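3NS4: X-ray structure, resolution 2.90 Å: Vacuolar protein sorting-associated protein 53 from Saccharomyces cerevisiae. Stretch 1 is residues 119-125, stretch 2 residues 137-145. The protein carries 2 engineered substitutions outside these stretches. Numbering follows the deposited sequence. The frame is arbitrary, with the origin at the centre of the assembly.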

# COMPACT_ATOMS: atom_id res chain seq x y z
N LEU A 119 5.29 -3.58 5.22
CA LEU A 119 4.88 -4.41 6.34
C LEU A 119 3.52 -3.96 6.80
O LEU A 119 2.60 -4.75 6.91
CB LEU A 119 5.91 -4.40 7.46
CG LEU A 119 5.65 -5.43 8.59
CD1 LEU A 119 5.39 -6.86 8.12
CD2 LEU A 119 6.76 -5.46 9.66
N LYS A 120 3.37 -2.69 6.99
CA LYS A 120 2.08 -2.25 7.43
C LYS A 120 1.00 -2.56 6.41
O LYS A 120 -0.08 -3.06 6.74
CB LYS A 120 2.14 -0.76 7.69
CG LYS A 120 2.93 -0.45 8.93
CD LYS A 120 3.27 1.00 8.96
CE LYS A 120 3.85 1.35 10.29
NZ LYS A 120 4.09 2.80 10.22
N PHE A 121 1.30 -2.28 5.17
CA PHE A 121 0.34 -2.52 4.16
C PHE A 121 -0.13 -3.95 4.20
O PHE A 121 -1.34 -4.22 4.19
CB PHE A 121 0.98 -2.26 2.84
CG PHE A 121 0.10 -2.52 1.70
CD1 PHE A 121 -1.23 -2.09 1.73
CD2 PHE A 121 0.59 -3.14 0.56
CE1 PHE A 121 -2.08 -2.32 0.66
CE2 PHE A 121 -0.25 -3.38 -0.53
CZ PHE A 121 -1.59 -2.95 -0.48
N ILE A 122 0.81 -4.88 4.22
CA ILE A 122 0.45 -6.29 4.26
C ILE A 122 -0.31 -6.64 5.53
O ILE A 122 -1.34 -7.33 5.46
CB ILE A 122 1.67 -7.17 4.19
CG1 ILE A 122 2.37 -6.96 2.85
CG2 ILE A 122 1.30 -8.65 4.41
CD1 ILE A 122 3.82 -7.32 2.92
N LYS A 123 0.20 -6.19 6.69
CA LYS A 123 -0.46 -6.48 7.97
C LYS A 123 -1.92 -6.08 7.86
O LYS A 123 -2.83 -6.77 8.36
CB LYS A 123 0.19 -5.75 9.16
CG LYS A 123 1.36 -6.47 9.80
CD LYS A 123 1.77 -5.85 11.17
CE LYS A 123 2.74 -6.84 11.88
NZ LYS A 123 3.58 -6.32 13.01
N LEU A 124 -2.13 -4.98 7.14
CA LEU A 124 -3.44 -4.47 6.96
C LEU A 124 -4.25 -5.37 6.08
O LEU A 124 -5.37 -5.67 6.42
CB LEU A 124 -3.39 -3.08 6.37
CG LEU A 124 -4.70 -2.32 6.35
CD1 LEU A 124 -5.30 -2.17 7.74
CD2 LEU A 124 -4.44 -0.95 5.72
N LEU A 125 -3.70 -5.81 4.96
CA LEU A 125 -4.47 -6.78 4.15
C LEU A 125 -4.88 -8.04 4.94
O LEU A 125 -5.92 -8.67 4.64
CB LEU A 125 -3.71 -7.20 2.90
CG LEU A 125 -3.47 -6.04 1.93
CD1 LEU A 125 -2.47 -6.43 0.87
CD2 LEU A 125 -4.77 -5.55 1.31
N GLU A 137 -9.68 0.18 14.67
CA GLU A 137 -8.48 0.27 15.54
C GLU A 137 -7.21 -0.02 14.78
O GLU A 137 -6.22 0.72 14.90
CB GLU A 137 -8.55 -0.62 16.78
CG GLU A 137 -9.64 -0.21 17.76
CD GLU A 137 -9.54 1.26 18.23
OE1 GLU A 137 -8.42 1.84 18.25
OE2 GLU A 137 -10.58 1.85 18.58
N THR A 138 -7.24 -1.07 13.98
CA THR A 138 -6.04 -1.44 13.29
C THR A 138 -5.84 -0.58 12.01
O THR A 138 -4.68 -0.26 11.66
CB THR A 138 -5.94 -2.97 13.05
OG1 THR A 138 -6.56 -3.30 11.82
CG2 THR A 138 -6.56 -3.79 14.21
N TYR A 139 -6.92 -0.19 11.34
CA TYR A 139 -6.78 0.66 10.14
C TYR A 139 -6.11 1.99 10.51
O TYR A 139 -5.13 2.42 9.86
CB TYR A 139 -8.11 0.90 9.44
CG TYR A 139 -7.94 1.76 8.24
CD1 TYR A 139 -7.87 1.20 6.96
CD2 TYR A 139 -7.80 3.13 8.35
CE1 TYR A 139 -7.67 1.99 5.82
CE2 TYR A 139 -7.60 3.93 7.21
CZ TYR A 139 -7.53 3.33 5.95
OH TYR A 139 -7.34 4.11 4.85
N SER A 140 -6.59 2.64 11.56
CA SER A 140 -5.99 3.91 11.95
C SER A 140 -4.58 3.69 12.49
O SER A 140 -3.70 4.54 12.28
CB SER A 140 -6.83 4.59 12.98
OG SER A 140 -7.00 3.68 14.03
N LYS A 141 -4.37 2.58 13.19
CA LYS A 141 -3.04 2.29 13.68
C LYS A 141 -2.05 2.17 12.52
O LYS A 141 -0.96 2.77 12.53
CB LYS A 141 -2.99 0.96 14.42
CG LYS A 141 -1.60 0.70 15.05
CD LYS A 141 -1.38 -0.66 15.75
CE LYS A 141 -1.12 -1.80 14.77
NZ LYS A 141 -0.70 -3.05 15.44
N LEU A 142 -2.45 1.40 11.51
CA LEU A 142 -1.53 1.07 10.45
C LEU A 142 -1.38 2.15 9.41
O LEU A 142 -0.44 2.07 8.62
CB LEU A 142 -1.85 -0.30 9.84
CG LEU A 142 -1.74 -1.55 10.72
CD1 LEU A 142 -2.04 -2.84 9.97
CD2 LEU A 142 -0.37 -1.67 11.34
N THR A 143 -2.25 3.15 9.37
CA THR A 143 -2.10 4.20 8.34
C THR A 143 -1.82 5.54 8.99
O THR A 143 -1.90 6.58 8.33
CB THR A 143 -3.37 4.35 7.54
OG1 THR A 143 -4.45 4.65 8.44
CG2 THR A 143 -3.69 3.09 6.81
N ASN A 144 -1.50 5.50 10.28
CA ASN A 144 -1.31 6.72 11.08
C ASN A 144 -2.49 7.68 10.96
O ASN A 144 -2.31 8.85 10.63
CB ASN A 144 0.04 7.39 10.76
CG ASN A 144 1.24 6.49 11.10
OD1 ASN A 144 1.57 6.26 12.28
ND2 ASN A 144 1.88 5.95 10.07
N ASN A 145 -3.69 7.16 11.23
CA ASN A 145 -4.93 7.94 11.21
C ASN A 145 -5.26 8.64 9.94
O ASN A 145 -5.79 9.74 9.95
CB ASN A 145 -4.93 8.99 12.31
CG ASN A 145 -5.18 8.40 13.66
OD1 ASN A 145 -4.66 7.33 14.00
ND2 ASN A 145 -5.99 9.09 14.45

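Contact between two nearly antiparallel helices of Vacuolar protein sorting-associated protein 53. The axes of helix 119-125 and helix 137-142 run at 170° and approach to 10.1 Å, a spacing bridged by side chains; no hydrogen bond crosses between the stretches, and the 350 Å² buried, both sides summed, rests mainly on packing of leucines. Glu 137, at the start of stretch 2, lies out of reach of stretch 1. One residue on, Thr 138 points toward the other helix but touches it lightly: its backbone O and its OG1 each lie 4.4 Å from Leu 124 CD1. That O is already engaged along its own helix, accepting from Leu 142 N at 2.8 Å. Tyr 139 sets out sideways and meets the same leucine at two places, Leu 124 CD1 lying 4.0 Å from Tyr 139 CA and Leu 124 CD2 4.2 Å from Tyr 139 CD1. The methyl CD2 approaches the ring obliquely. Leu 124 can serve these neighbours because its side chain (chi1 t, chi2 p), though leaving the backbone sideways, brings its end nearer to stretch 2. Ser 140 points away, and Lys 141 starts sideways and its end comes nearer, but Lys 141 NZ stops 5.7 Å from Lys 123 CD, short of a contact. Leu 142 is the centre of the contact, with 108 Å² covered, the largest share of any residue here. Its CA is 5.8 Å from Lys 120 CA, and its side chain (m, t) points toward the first helix, where CD1 settles against one turn of the helix, on backbone and CB atoms alike: 3.5 Å from Leu 124 N, 3.8 Å from Lys 120 O, 3.8 Å from Lys 123 CB and 3.9 Å from Leu 124 CB. The N of Leu 124 and O of Lys 120 are paired with each other at 2.8 Å, so the methyl packs over a satisfied helical hydrogen bond. Lys 123 contributes the base of its side chain, while its end leads away. Thr 143 is the first residue to leave helical phi/psi; its OG1 donates to Tyr 139 O at 2.7 Å, and the same O receives a weak bond from Thr 143 N at 3.0 Å. Thr 143 CG2 adds an outlying contact, 4.3 Å from Leu 124 CD2. Asn 144, with positive phi, brings its side-chain end nearer to the extended Lys 120, whose NZ lies 3.9 Å from Asn 144 ND2, a proximity without a hydrogen bond. Asn 145 is beyond reach, its N bonded back to Ser 140 O at 2.8 Å.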